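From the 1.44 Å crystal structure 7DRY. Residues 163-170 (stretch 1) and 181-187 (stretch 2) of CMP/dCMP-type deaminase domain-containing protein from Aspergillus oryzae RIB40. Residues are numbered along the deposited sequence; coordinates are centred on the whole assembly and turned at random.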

# COMPACT_ATOMS: atom_id res chain seq x y z
N LEU A 163 -5.27 -14.71 0.29
CA LEU A 163 -6.03 -13.93 -0.68
C LEU A 163 -5.27 -13.73 -1.99
O LEU A 163 -5.64 -12.86 -2.79
CB LEU A 163 -6.44 -12.58 -0.10
CG LEU A 163 -7.37 -12.64 1.12
CD1 LEU A 163 -7.27 -11.35 1.93
CD2 LEU A 163 -8.79 -12.90 0.66
N GLU A 164 -4.24 -14.54 -2.25
CA GLU A 164 -3.31 -14.23 -3.33
C GLU A 164 -4.00 -14.21 -4.69
O GLU A 164 -3.82 -13.28 -5.48
CB GLU A 164 -2.15 -15.22 -3.34
CG GLU A 164 -1.29 -15.24 -2.09
CD GLU A 164 -1.85 -16.13 -1.00
OE1 GLU A 164 -2.92 -16.74 -1.21
OE2 GLU A 164 -1.21 -16.24 0.06
N ARG A 165 -4.79 -15.25 -4.99
CA ARG A 165 -5.38 -15.34 -6.32
C ARG A 165 -6.32 -14.17 -6.57
O ARG A 165 -6.26 -13.54 -7.63
CB ARG A 165 -6.08 -16.68 -6.53
CG ARG A 165 -6.72 -16.74 -7.90
CD ARG A 165 -7.16 -18.12 -8.32
NE ARG A 165 -7.79 -18.00 -9.63
CZ ARG A 165 -8.56 -18.93 -10.18
NH1 ARG A 165 -8.80 -20.07 -9.54
NH2 ARG A 165 -9.10 -18.71 -11.37
N GLU A 166 -7.19 -13.86 -5.61
CA GLU A 166 -8.15 -12.77 -5.79
C GLU A 166 -7.44 -11.43 -5.93
O GLU A 166 -7.86 -10.58 -6.73
CB GLU A 166 -9.13 -12.72 -4.62
CG GLU A 166 -10.11 -13.88 -4.64
CD GLU A 166 -10.86 -13.99 -3.33
OE1 GLU A 166 -11.91 -13.32 -3.19
OE2 GLU A 166 -10.39 -14.74 -2.44
N ILE A 167 -6.39 -11.20 -5.14
CA ILE A 167 -5.63 -9.96 -5.24
C ILE A 167 -5.06 -9.80 -6.64
O ILE A 167 -5.14 -8.72 -7.24
CB ILE A 167 -4.55 -9.92 -4.16
CG1 ILE A 167 -5.19 -9.64 -2.80
CG2 ILE A 167 -3.48 -8.87 -4.49
CD1 ILE A 167 -4.24 -9.84 -1.63
N LEU A 168 -4.51 -10.88 -7.20
CA LEU A 168 -3.90 -10.81 -8.53
C LEU A 168 -4.96 -10.67 -9.62
O LEU A 168 -4.79 -9.89 -10.56
CB LEU A 168 -3.04 -12.04 -8.78
CG LEU A 168 -1.78 -12.10 -7.92
CD1 LEU A 168 -1.16 -13.48 -7.95
CD2 LEU A 168 -0.77 -11.05 -8.40
N GLU A 169 -6.07 -11.42 -9.50
CA GLU A 169 -7.13 -11.32 -10.51
C GLU A 169 -7.66 -9.90 -10.62
O GLU A 169 -7.90 -9.40 -11.73
CB GLU A 169 -8.29 -12.27 -10.19
CG GLU A 169 -7.94 -13.77 -10.16
CD GLU A 169 -7.84 -14.41 -11.53
OE1 GLU A 169 -7.93 -13.70 -12.55
OE2 GLU A 169 -7.67 -15.64 -11.57
N VAL A 170 -7.87 -9.24 -9.48
CA VAL A 170 -8.31 -7.85 -9.51
C VAL A 170 -7.21 -6.96 -10.07
O VAL A 170 -7.45 -6.12 -10.94
CB VAL A 170 -8.73 -7.42 -8.09
CG1 VAL A 170 -8.92 -5.90 -8.02
CG2 VAL A 170 -10.01 -8.17 -7.67
N GLU A 181 -1.14 -14.52 -16.71
CA GLU A 181 -0.30 -13.71 -15.83
C GLU A 181 -0.56 -14.03 -14.36
O GLU A 181 0.38 -14.07 -13.54
CB GLU A 181 -0.54 -12.23 -16.12
CG GLU A 181 0.23 -11.26 -15.25
CD GLU A 181 0.13 -9.82 -15.74
OE1 GLU A 181 0.78 -8.94 -15.14
OE2 GLU A 181 -0.60 -9.57 -16.73
N VAL A 182 -1.82 -14.25 -13.99
CA VAL A 182 -2.13 -14.66 -12.62
C VAL A 182 -1.46 -15.99 -12.28
O VAL A 182 -0.93 -16.17 -11.18
CB VAL A 182 -3.66 -14.70 -12.40
CG1 VAL A 182 -4.00 -15.35 -11.06
CG2 VAL A 182 -4.23 -13.29 -12.47
N LYS A 183 -1.45 -16.93 -13.23
CA LYS A 183 -0.72 -18.17 -13.03
C LYS A 183 0.76 -17.92 -12.76
O LYS A 183 1.34 -18.47 -11.82
CB LYS A 183 -0.85 -19.09 -14.23
CG LYS A 183 -2.25 -19.45 -14.58
CD LYS A 183 -2.34 -20.93 -14.86
CE LYS A 183 -3.73 -21.41 -14.51
NZ LYS A 183 -4.72 -20.72 -15.37
N ALA A 184 1.40 -17.13 -13.62
CA ALA A 184 2.82 -16.87 -13.46
C ALA A 184 3.12 -16.32 -12.07
O ALA A 184 4.09 -16.72 -11.42
CB ALA A 184 3.31 -15.90 -14.54
N ALA A 185 2.27 -15.42 -11.58
CA ALA A 185 2.49 -14.85 -10.26
C ALA A 185 2.24 -15.87 -9.16
O ALA A 185 3.03 -15.97 -8.21
CB ALA A 185 1.64 -13.59 -10.07
N LEU A 186 1.17 -16.66 -9.27
CA LEU A 186 0.88 -17.66 -8.24
C LEU A 186 1.93 -18.76 -8.21
O LEU A 186 2.22 -19.32 -7.15
CB LEU A 186 -0.51 -18.26 -8.45
CG LEU A 186 -1.69 -17.34 -8.15
CD1 LEU A 186 -3.00 -17.99 -8.54
CD2 LEU A 186 -1.69 -16.95 -6.68
N ASP A 187 2.52 -19.07 -9.37
CA ASP A 187 3.62 -20.03 -9.40
C ASP A 187 4.88 -19.46 -8.76
O ASP A 187 5.64 -20.20 -8.12
CB ASP A 187 3.90 -20.47 -10.83
CG ASP A 187 4.97 -21.53 -10.92
OD1 ASP A 187 4.72 -22.66 -10.45
OD2 ASP A 187 6.06 -21.24 -11.46

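What holds the centre of this contact together? Leu 168 does most of the work from its helix, pointing its CA-to-CB bond toward the other stretch and meeting three residues there. CD1 of Leu 168 lies 3.5 Å from CB of Ala 185 and 3.7 Å from CD2 of Leu 186, while its CB sits 4.1 Å from CG2 of Val 182. Leu 168 and Val 182 are both buried, as suits hydrocarbon side chains.

How do the backbones allow such close packing? The two helices run roughly antiparallel, at 142° between their N-to-C directions, and their axes approach to 9.6 Å. The CA atoms of Leu 168 and Val 182 are 5.9 Å apart, those of Arg 165 and Leu 186 6.9 Å. Val 182, Ala 185 and Leu 186 fall at i, i+3 and i+4, a spacing that gathers them along one flank of their helix. No hydrogen bond crosses between the stretches; within each, backbone bonds run from residue i+4 back to i, as in Leu 168 N to Glu 164 O at 3.0 Å.

What lies around this apolar centre? The CA-to-CB bond of Leu 186 points sideways, but the side chain's end comes nearer, placing CD2 3.8 Å from CB of Glu 164 and CD1 3.9 Å from CB of Arg 165. Charged residues thus offer their aliphatic carbons here, and the end of Glu 164 leads away.

Where does the polar edge begin? Arg 165 and Glu 169, one turn apart, form a salt bridge within their own helix: NE of Arg 165 donates to OE2 of Glu 169 at 3.1 Å, supplemented by a weak bond from NH2 to OE2 at 3.4 Å. That same OE2 of Glu 169 lies 3.7 Å from CG1 of Val 182, a van der Waals contact that brings the ion pair against the apolar packing.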